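Local coordinates for protein adenosine kinase (Sinorhizobium meliloti, PDB 3UBO) that binds adenosine and ADP and, as a kinase of the pfkB family, probably catalyses phosphate transfer from ATP to adenosine, at residues A223-E228 / E235-D240; E260-G265 / R294-C299; D147-S152 / R172-I177. All blocks are in the same frame, centred on the assembly; numbering follows the deposited sequence.

From the N terminus, the first contact reached is interaction 3, which closes a loop of about twenty residues: helix 146-150 runs into strand 152-158, and helix 168-179 returns to pack on helix 146-150. Interaction 1 follows with a shorter closure, joining the turn after helix 218-224 to helix 230-240. Interaction 2 comes last, setting hairpin strand 260-264 on the start of helix 296-311. The three lie in series, so none nests within or crosses another. Interactions 1 and 2 have centres 20 Å apart and touch, through Glu235 and Arg261. Interaction 3 is separate, its nearest atoms about 13 Å from interaction 1 and about 15 Å from interaction 2.

Interaction 1: A223-E228 / E235-D240; sequences ALYETE and ELLARD
Tyr225 reaches from the turn after helix 218-224 to Leu236, Leu237 and Asp240 of helix 230-240. At its root, Tyr225 CB lies 3.7 Å from Leu236 CD1, and CG rests against the same methyl. With CG anti to the carbonyl carbon (chi1 -56°), the ring runs on beneath Leu236, whose CB stands 3.4 Å from the Tyr225 ring centroid. That carbon is 5° off the ring normal, a CH-pi contact square over the face. Leu224 CG lies over the opposite face, sandwiching the ring between two leucines. Farther out, CZ still lies under Leu236 CB, CE1 turns to Asp240 OD2, and Tyr225 CE2 approaches Leu237 CB at 3.9 Å. At the tip, Tyr225 OH donates to Asp240 OD2 over 3.1 Å, meeting the oxygen from above the carboxylate plane, 52° out of it. The same oxygen forms a salt bridge with Arg207 of helix 199-207, so two groups grip it. With alanine in its place, Asp240 would probably lack its hydroxyl donor and a gap would open between Leu224 and Leu236. The arrangement belongs to a beta-alpha-beta crossover, here with two helices, linking the adjacent parallel strands 213-217 and 246-247 of the ribokinase-like fold.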
loop_
_atom_site.group_PDB
_atom_site.type_symbol
_atom_site.label_atom_id
_atom_site.label_comp_id
_atom_site.label_asym_id
_atom_site.label_seq_id
_atom_site.Cartn_x
_atom_site.Cartn_y
_atom_site.Cartn_z
ATOM N N ALA A 223 7.454 -28.021 16.712
ATOM C CA ALA A 223 7.655 -28.787 15.497
ATOM C C ALA A 223 9.114 -28.970 15.275
ATOM O O ALA A 223 9.538 -29.808 14.488
ATOM C CB ALA A 223 7.075 -28.041 14.315
ATOM N N LEU A 224 9.880 -28.118 15.934
ATOM C CA LEU A 224 11.320 -28.185 15.909
ATOM C C LEU A 224 11.801 -29.378 16.728
ATOM O O LEU A 224 12.839 -29.932 16.430
ATOM C CB LEU A 224 11.892 -26.884 16.437
ATOM C CG LEU A 224 13.370 -26.740 16.755
ATOM C CD1 LEU A 224 14.217 -26.750 15.464
ATOM C CD2 LEU A 224 13.609 -25.478 17.583
ATOM N N TYR A 225 11.027 -29.802 17.717
ATOM C CA TYR A 225 11.327 -31.007 18.504
ATOM C C TYR A 225 10.212 -32.045 18.317
ATOM O O TYR A 225 9.843 -32.737 19.282
ATOM C CB TYR A 225 11.535 -30.671 20.019
ATOM C CG TYR A 225 12.627 -29.625 20.241
ATOM C CD1 TYR A 225 13.962 -29.921 19.975
ATOM C CD2 TYR A 225 12.323 -28.333 20.673
ATOM C CE1 TYR A 225 14.970 -28.976 20.145
ATOM C CE2 TYR A 225 13.331 -27.367 20.840
ATOM C CZ TYR A 225 14.653 -27.701 20.574
ATOM O OH TYR A 225 15.669 -26.774 20.716
ATOM N N GLU A 226 9.675 -32.135 17.094
ATOM C CA GLU A 226 8.582 -33.058 16.788
ATOM C C GLU A 226 7.795 -33.445 18.045
ATOM O O GLU A 226 7.954 -34.567 18.527
ATOM C CB GLU A 226 9.124 -34.330 16.118
ATOM N N THR A 227 6.977 -32.535 18.584
ATOM C CA THR A 227 6.161 -32.823 19.782
ATOM C C THR A 227 4.911 -31.918 20.017
ATOM O O THR A 227 4.887 -30.720 19.678
ATOM C CB THR A 227 7.011 -32.854 21.108
ATOM O OG1 THR A 227 6.153 -33.036 22.250
ATOM C CG2 THR A 227 7.776 -31.551 21.297
ATOM N N GLU A 228 3.878 -32.516 20.603
ATOM C CA GLU A 228 2.728 -31.761 21.027
ATOM C C GLU A 228 2.902 -31.254 22.486
ATOM O O GLU A 228 2.122 -30.410 22.924
ATOM C CB GLU A 228 1.436 -32.579 20.818
ATOM N N GLU A 235 12.110 -26.843 27.307
ATOM C CA GLU A 235 13.375 -27.319 27.865
ATOM C C GLU A 235 14.383 -27.504 26.766
ATOM O O GLU A 235 15.480 -26.974 26.830
ATOM C CB GLU A 235 13.204 -28.642 28.604
ATOM C CG GLU A 235 12.388 -28.531 29.864
ATOM C CD GLU A 235 12.102 -29.902 30.478
ATOM O OE1 GLU A 235 12.487 -30.931 29.826
ATOM O OE2 GLU A 235 11.492 -29.921 31.601
ATOM N N LEU A 236 14.014 -28.264 25.751
ATOM C CA LEU A 236 14.971 -28.575 24.706
ATOM C C LEU A 236 15.555 -27.303 24.066
ATOM O O LEU A 236 16.765 -27.213 23.759
ATOM C CB LEU A 236 14.289 -29.468 23.684
ATOM C CG LEU A 236 13.577 -30.624 24.398
ATOM C CD1 LEU A 236 12.643 -31.368 23.458
ATOM C CD2 LEU A 236 14.613 -31.576 24.974
ATOM N N LEU A 237 14.680 -26.316 23.912
ATOM C CA LEU A 237 15.007 -25.044 23.287
ATOM C C LEU A 237 15.967 -24.207 24.129
ATOM O O LEU A 237 16.803 -23.467 23.587
ATOM C CB LEU A 237 13.713 -24.263 23.086
ATOM C CG LEU A 237 13.892 -22.794 22.699
ATOM C CD1 LEU A 237 14.204 -22.762 21.228
ATOM C CD2 LEU A 237 12.706 -21.883 23.015
ATOM N N ALA A 238 15.801 -24.317 25.456
ATOM C CA ALA A 238 16.727 -23.762 26.462
ATOM C C ALA A 238 18.133 -24.363 26.431
ATOM O O ALA A 238 19.085 -23.641 26.649
ATOM C CB ALA A 238 16.161 -23.915 27.839
ATOM N N ARG A 239 18.222 -25.678 26.178
ATOM C CA ARG A 239 19.465 -26.438 26.034
ATOM C C ARG A 239 20.295 -26.062 24.808
ATOM O O ARG A 239 21.552 -26.267 24.803
ATOM C CB ARG A 239 19.198 -27.952 25.904
ATOM C CG ARG A 239 18.339 -28.574 26.962
ATOM C CD ARG A 239 18.488 -30.103 26.991
ATOM N NE ARG A 239 17.627 -30.680 28.037
ATOM C CZ ARG A 239 17.254 -31.965 28.114
ATOM N NH1 ARG A 239 17.671 -32.852 27.202
ATOM N NH2 ARG A 239 16.454 -32.361 29.112
ATOM N N ASP A 240 19.624 -25.579 23.749
ATOM C CA ASP A 240 20.315 -25.503 22.453
ATOM C C ASP A 240 20.763 -24.089 22.042
ATOM O O ASP A 240 21.604 -23.924 21.110
ATOM C CB ASP A 240 19.500 -26.210 21.372
ATOM C CG ASP A 240 19.164 -27.646 21.745
ATOM O OD1 ASP A 240 19.673 -28.126 22.784
ATOM O OD2 ASP A 240 18.391 -28.306 21.003
#

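Interaction 2: E260-G265 / R294-C299; sequences ERVRVG and RSLEEC
Val262 and Glu297 mark the closest backbone approach, 6.3 Å from Val262 CA to Glu297 CA, where strand 260-264 meets the first turn of helix 296-311. The strand alternates: Val262 and Val264 point toward the helix, Arg261 and Arg263 away. Val262 straddles the helix start with its two methyls. The one anti to the carbonyl carbon, Val262 CG2, lands 3.5 Å from Leu296 CB. The other, Val262 CG1, lies 3.7 Å from Glu297 CA. Glu297 CG lies 4.0 Å from Val262 CG1; the chain bends beyond it, at chi2 (-97°). Two residues along, Val264 CG2 sits 3.6 Å from the backbone oxygen Glu297 O. The N terminus of the helix has its own polar fastening: Ser295, the N-cap, accepts through OG from Glu298 N at 2.9 Å. Glu298 OE2 meets the Arg294 guanidinium at its edge, in its plane, in a salt bridge whose NH1 hydrogen bond is weak. Leu296 also touches Val255 and Arg257 of strand 253-257, so the helix start packs on both hairpin strands. Val264 further touches Asn304, which lines the ADP pocket; the arrangement is a beta-hairpin packed on a helix, bordering the nucleotide site.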
loop_
_atom_site.group_PDB
_atom_site.type_symbol
_atom_site.label_atom_id
_atom_site.label_comp_id
_atom_site.label_asym_id
_atom_site.label_seq_id
_atom_site.Cartn_x
_atom_site.Cartn_y
_atom_site.Cartn_z
ATOM N N GLU A 260 14.693 -20.285 33.826
ATOM C CA GLU A 260 14.087 -18.957 33.936
ATOM C C GLU A 260 13.056 -18.768 32.810
ATOM O O GLU A 260 13.404 -18.998 31.653
ATOM C CB GLU A 260 15.178 -17.895 33.795
ATOM C CG GLU A 260 14.619 -16.511 34.124
ATOM C CD GLU A 260 15.635 -15.389 33.931
ATOM O OE1 GLU A 260 15.229 -14.220 34.265
ATOM O OE2 GLU A 260 16.795 -15.696 33.447
ATOM N N ARG A 261 11.817 -18.379 33.103
ATOM C CA ARG A 261 10.809 -18.275 32.043
ATOM C C ARG A 261 10.009 -17.016 32.229
ATOM O O ARG A 261 9.002 -17.024 32.998
ATOM C CB ARG A 261 9.829 -19.456 32.065
ATOM C CG ARG A 261 10.438 -20.843 32.151
ATOM C CD ARG A 261 9.575 -21.825 31.347
ATOM N NE ARG A 261 10.259 -23.053 30.907
ATOM C CZ ARG A 261 11.504 -23.132 30.428
ATOM N NH1 ARG A 261 12.281 -22.055 30.272
ATOM N NH2 ARG A 261 11.976 -24.321 30.091
ATOM N N VAL A 262 10.434 -15.940 31.555
ATOM C CA VAL A 262 9.700 -14.661 31.577
ATOM C C VAL A 262 8.430 -14.679 30.694
ATOM O O VAL A 262 8.533 -14.516 29.473
ATOM C CB VAL A 262 10.590 -13.473 31.128
ATOM C CG1 VAL A 262 9.868 -12.100 31.305
ATOM C CG2 VAL A 262 11.904 -13.490 31.868
ATOM N N ARG A 263 7.247 -14.859 31.310
ATOM C CA ARG A 263 5.944 -14.745 30.605
ATOM C C ARG A 263 5.340 -13.340 30.663
ATOM O O ARG A 263 4.767 -13.006 31.665
ATOM C CB ARG A 263 4.949 -15.744 31.191
ATOM C CG ARG A 263 5.641 -17.029 31.398
ATOM C CD ARG A 263 4.723 -18.113 31.769
ATOM N NE ARG A 263 5.316 -19.376 31.352
ATOM C CZ ARG A 263 4.851 -20.585 31.671
ATOM N NH1 ARG A 263 3.753 -20.711 32.448
ATOM N NH2 ARG A 263 5.483 -21.672 31.192
ATOM N N VAL A 264 5.490 -12.521 29.628
ATOM C CA VAL A 264 4.809 -11.240 29.494
ATOM C C VAL A 264 3.623 -11.361 28.512
ATOM O O VAL A 264 3.745 -11.901 27.392
ATOM C CB VAL A 264 5.768 -10.102 29.034
ATOM C CG1 VAL A 264 5.015 -8.782 28.806
ATOM C CG2 VAL A 264 6.972 -9.956 30.001
ATOM N N GLY A 265 2.472 -10.840 28.911
ATOM C CA GLY A 265 1.263 -10.974 28.110
ATOM C C GLY A 265 1.045 -9.911 27.039
ATOM O O GLY A 265 1.775 -8.906 26.960
ATOM N N ARG A 294 18.155 -4.107 28.597
ATOM C CA ARG A 294 16.870 -4.052 29.281
ATOM C C ARG A 294 16.433 -5.452 29.732
ATOM O O ARG A 294 16.915 -6.454 29.251
ATOM C CB ARG A 294 15.807 -3.420 28.391
ATOM C CG ARG A 294 15.969 -1.933 28.158
ATOM C CD ARG A 294 14.813 -1.415 27.382
ATOM N NE ARG A 294 15.237 -0.341 26.514
ATOM C CZ ARG A 294 14.804 0.924 26.594
ATOM N NH1 ARG A 294 13.886 1.280 27.520
ATOM N NH2 ARG A 294 15.283 1.833 25.716
ATOM N N SER A 295 15.529 -5.523 30.688
ATOM C CA SER A 295 15.200 -6.807 31.274
ATOM C C SER A 295 14.635 -7.644 30.165
ATOM O O SER A 295 14.197 -7.084 29.179
ATOM C CB SER A 295 14.119 -6.610 32.350
ATOM O OG SER A 295 13.296 -5.495 32.014
ATOM N N LEU A 296 14.622 -8.962 30.340
ATOM C CA LEU A 296 13.785 -9.836 29.517
ATOM C C LEU A 296 12.326 -9.402 29.647
ATOM O O LEU A 296 11.546 -9.452 28.681
ATOM C CB LEU A 296 13.907 -11.297 29.953
ATOM C CG LEU A 296 15.322 -11.877 29.768
ATOM C CD1 LEU A 296 15.330 -13.418 29.753
ATOM C CD2 LEU A 296 15.945 -11.294 28.510
ATOM N N GLU A 297 11.972 -8.995 30.858
ATOM C CA GLU A 297 10.662 -8.495 31.160
ATOM C C GLU A 297 10.324 -7.305 30.243
ATOM O O GLU A 297 9.320 -7.326 29.547
ATOM C CB GLU A 297 10.622 -8.078 32.644
ATOM C CG GLU A 297 9.521 -8.731 33.478
ATOM C CD GLU A 297 8.277 -7.857 33.627
ATOM O OE1 GLU A 297 8.372 -6.624 33.383
ATOM O OE2 GLU A 297 7.212 -8.403 34.008
ATOM N N GLU A 298 11.157 -6.272 30.239
ATOM C CA GLU A 298 10.847 -5.074 29.476
ATOM C C GLU A 298 11.114 -5.327 27.990
ATOM O O GLU A 298 10.791 -4.518 27.100
ATOM C CB GLU A 298 11.708 -3.929 29.967
ATOM C CG GLU A 298 11.059 -2.526 29.911
ATOM C CD GLU A 298 12.106 -1.434 30.244
ATOM O OE1 GLU A 298 13.083 -1.764 31.012
ATOM O OE2 GLU A 298 11.981 -0.274 29.725
ATOM N N CYS A 299 11.735 -6.462 27.724
ATOM C CA CYS A 299 11.996 -6.867 26.350
ATOM C C CYS A 299 10.693 -7.482 25.829
ATOM O O CYS A 299 10.148 -6.984 24.840
ATOM C CB CYS A 299 13.232 -7.808 26.200
ATOM S SG CYS A 299 14.852 -7.010 25.815
#

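Interaction 3: D147-S152 / R172-I177; sequences DVVAQS and REAARI
Val149 and Ile177 form the centre of this contact between helix 146-150 and helix 168-179, their side chains crossing at about a right angle. Along the first segment, Asp147 O accepts from Gln151 N at 3.0 Å in the last helical turn. Val148 turns away from helix 168-179, onto Tyr6, Ala78 and Phe80. Val149 points the other way, and its branches divide the work. CG1, anti to the backbone N (chi1 -170°), lies over the other helix near the oxygen Ala174 O, and is 4.0 Å from Ala174 CB. Val149 CG2 also borders Ala174 CB, at 4.1 Å. Val149 CB faces the isoleucine, 3.6 Å from Ile177 CG2. Ala150 continues the same apolar seam, its CB 4.2 Å from Ile177 CG2. Beyond it, at Gln151, the backbone departs from the helical conformation and hydrogen-bonds to Tyr6, and Ser152 enters strand 152-158. The backbones come to 6.1 Å between Ala150 CA and Ile177 CA and 6.3 Å between Val149 CA and Ala174 CA, an approach to which the small alanines probably contribute. Helix 168-179, the crossover helix between parallel strands 152-158 and 184-188 of the ribokinase-like fold, thus packs on helix 146-150, which leads into the first of them.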
loop_
_atom_site.group_PDB
_atom_site.type_symbol
_atom_site.label_atom_id
_atom_site.label_comp_id
_atom_site.label_asym_id
_atom_site.label_seq_id
_atom_site.Cartn_x
_atom_site.Cartn_y
_atom_site.Cartn_z
ATOM N N ASP A 147 32.516 -4.943 7.378
ATOM C CA ASP A 147 32.654 -3.908 8.379
ATOM C C ASP A 147 31.347 -3.851 9.126
ATOM O O ASP A 147 31.305 -3.915 10.379
ATOM C CB ASP A 147 33.021 -2.544 7.725
ATOM C CG ASP A 147 32.152 -2.195 6.499
ATOM O OD1 ASP A 147 31.932 -3.094 5.675
ATOM O OD2 ASP A 147 31.680 -1.033 6.355
ATOM N N VAL A 148 30.268 -3.783 8.346
ATOM C CA VAL A 148 28.900 -3.767 8.874
ATOM C C VAL A 148 28.558 -4.954 9.806
ATOM O O VAL A 148 28.141 -4.696 10.905
ATOM C CB VAL A 148 27.882 -3.450 7.727
ATOM C CG1 VAL A 148 26.415 -3.297 8.221
ATOM C CG2 VAL A 148 28.360 -2.155 6.971
ATOM N N VAL A 149 28.770 -6.221 9.451
ATOM C CA VAL A 149 28.538 -7.277 10.451
ATOM C C VAL A 149 29.274 -7.029 11.762
ATOM O O VAL A 149 28.678 -7.174 12.840
ATOM C CB VAL A 149 28.888 -8.656 9.942
ATOM C CG1 VAL A 149 28.423 -9.809 10.883
ATOM C CG2 VAL A 149 28.378 -8.783 8.530
ATOM N N ALA A 150 30.542 -6.628 11.680
ATOM C CA ALA A 150 31.382 -6.363 12.865
ATOM C C ALA A 150 30.877 -5.213 13.782
ATOM O O ALA A 150 30.975 -5.270 15.022
ATOM C CB ALA A 150 32.847 -6.116 12.415
ATOM N N GLN A 151 30.335 -4.176 13.167
ATOM C CA GLN A 151 29.827 -3.018 13.895
ATOM C C GLN A 151 28.404 -3.157 14.503
ATOM O O GLN A 151 27.814 -2.167 15.073
ATOM C CB GLN A 151 29.852 -1.822 12.954
ATOM C CG GLN A 151 31.168 -1.670 12.214
ATOM C CD GLN A 151 31.102 -0.583 11.152
ATOM O OE1 GLN A 151 30.394 -0.735 10.124
ATOM N NE2 GLN A 151 31.829 0.536 11.393
ATOM N N SER A 152 27.875 -4.384 14.434
ATOM C CA SER A 152 26.471 -4.592 14.754
ATOM C C SER A 152 26.320 -5.567 15.894
ATOM O O SER A 152 26.834 -6.712 15.824
ATOM C CB SER A 152 25.675 -5.035 13.504
ATOM O OG SER A 152 25.576 -3.957 12.592
ATOM N N ARG A 172 26.907 -18.645 7.530
ATOM C CA ARG A 172 28.059 -19.229 8.270
ATOM C C ARG A 172 29.016 -18.073 8.534
ATOM O O ARG A 172 29.486 -17.860 9.673
ATOM C CB ARG A 172 28.809 -20.319 7.448
ATOM C CG ARG A 172 30.094 -19.771 6.850
ATOM C CD ARG A 172 31.189 -20.770 6.343
ATOM N NE ARG A 172 30.939 -21.327 5.010
ATOM C CZ ARG A 172 30.260 -22.469 4.824
ATOM N NH1 ARG A 172 29.752 -23.137 5.893
ATOM N NH2 ARG A 172 30.072 -22.942 3.582
ATOM N N GLU A 173 29.205 -17.315 7.443
ATOM C CA GLU A 173 30.192 -16.263 7.245
ATOM C C GLU A 173 30.008 -14.984 8.054
ATOM O O GLU A 173 30.975 -14.426 8.582
ATOM C CB GLU A 173 30.224 -15.893 5.749
ATOM C CG GLU A 173 31.588 -15.389 5.187
ATOM C CD GLU A 173 32.747 -16.435 5.280
ATOM O OE1 GLU A 173 32.584 -17.672 4.939
ATOM O OE2 GLU A 173 33.824 -15.972 5.718
ATOM N N ALA A 174 28.782 -14.477 8.092
ATOM C CA ALA A 174 28.414 -13.362 8.983
ATOM C C ALA A 174 28.321 -13.725 10.484
ATOM O O ALA A 174 28.524 -12.852 11.309
ATOM C CB ALA A 174 27.134 -12.692 8.510
ATOM N N ALA A 175 27.959 -14.983 10.782
ATOM C CA ALA A 175 28.046 -15.606 12.097
ATOM C C ALA A 175 29.506 -15.589 12.582
ATOM O O ALA A 175 29.793 -15.098 13.655
ATOM C CB ALA A 175 27.484 -17.047 12.043
ATOM N N ARG A 176 30.418 -16.113 11.762
ATOM C CA ARG A 176 31.840 -15.956 11.965
ATOM C C ARG A 176 32.233 -14.477 12.167
ATOM O O ARG A 176 32.702 -14.139 13.228
ATOM C CB ARG A 176 32.629 -16.573 10.808
ATOM C CG ARG A 176 33.997 -17.148 11.256
ATOM C CD ARG A 176 35.153 -17.079 10.250
ATOM N NE ARG A 176 35.114 -15.882 9.395
ATOM C CZ ARG A 176 35.682 -14.702 9.678
ATOM N NH1 ARG A 176 36.372 -14.530 10.823
ATOM N NH2 ARG A 176 35.552 -13.688 8.804
ATOM N N ILE A 177 32.050 -13.605 11.178
ATOM C CA ILE A 177 32.473 -12.197 11.316
ATOM C C ILE A 177 32.051 -11.534 12.610
ATOM O O ILE A 177 32.751 -10.644 13.100
ATOM C CB ILE A 177 32.002 -11.247 10.144
ATOM C CG1 ILE A 177 32.492 -11.777 8.763
ATOM C CG2 ILE A 177 32.334 -9.726 10.411
ATOM C CD1 ILE A 177 32.161 -10.885 7.557
#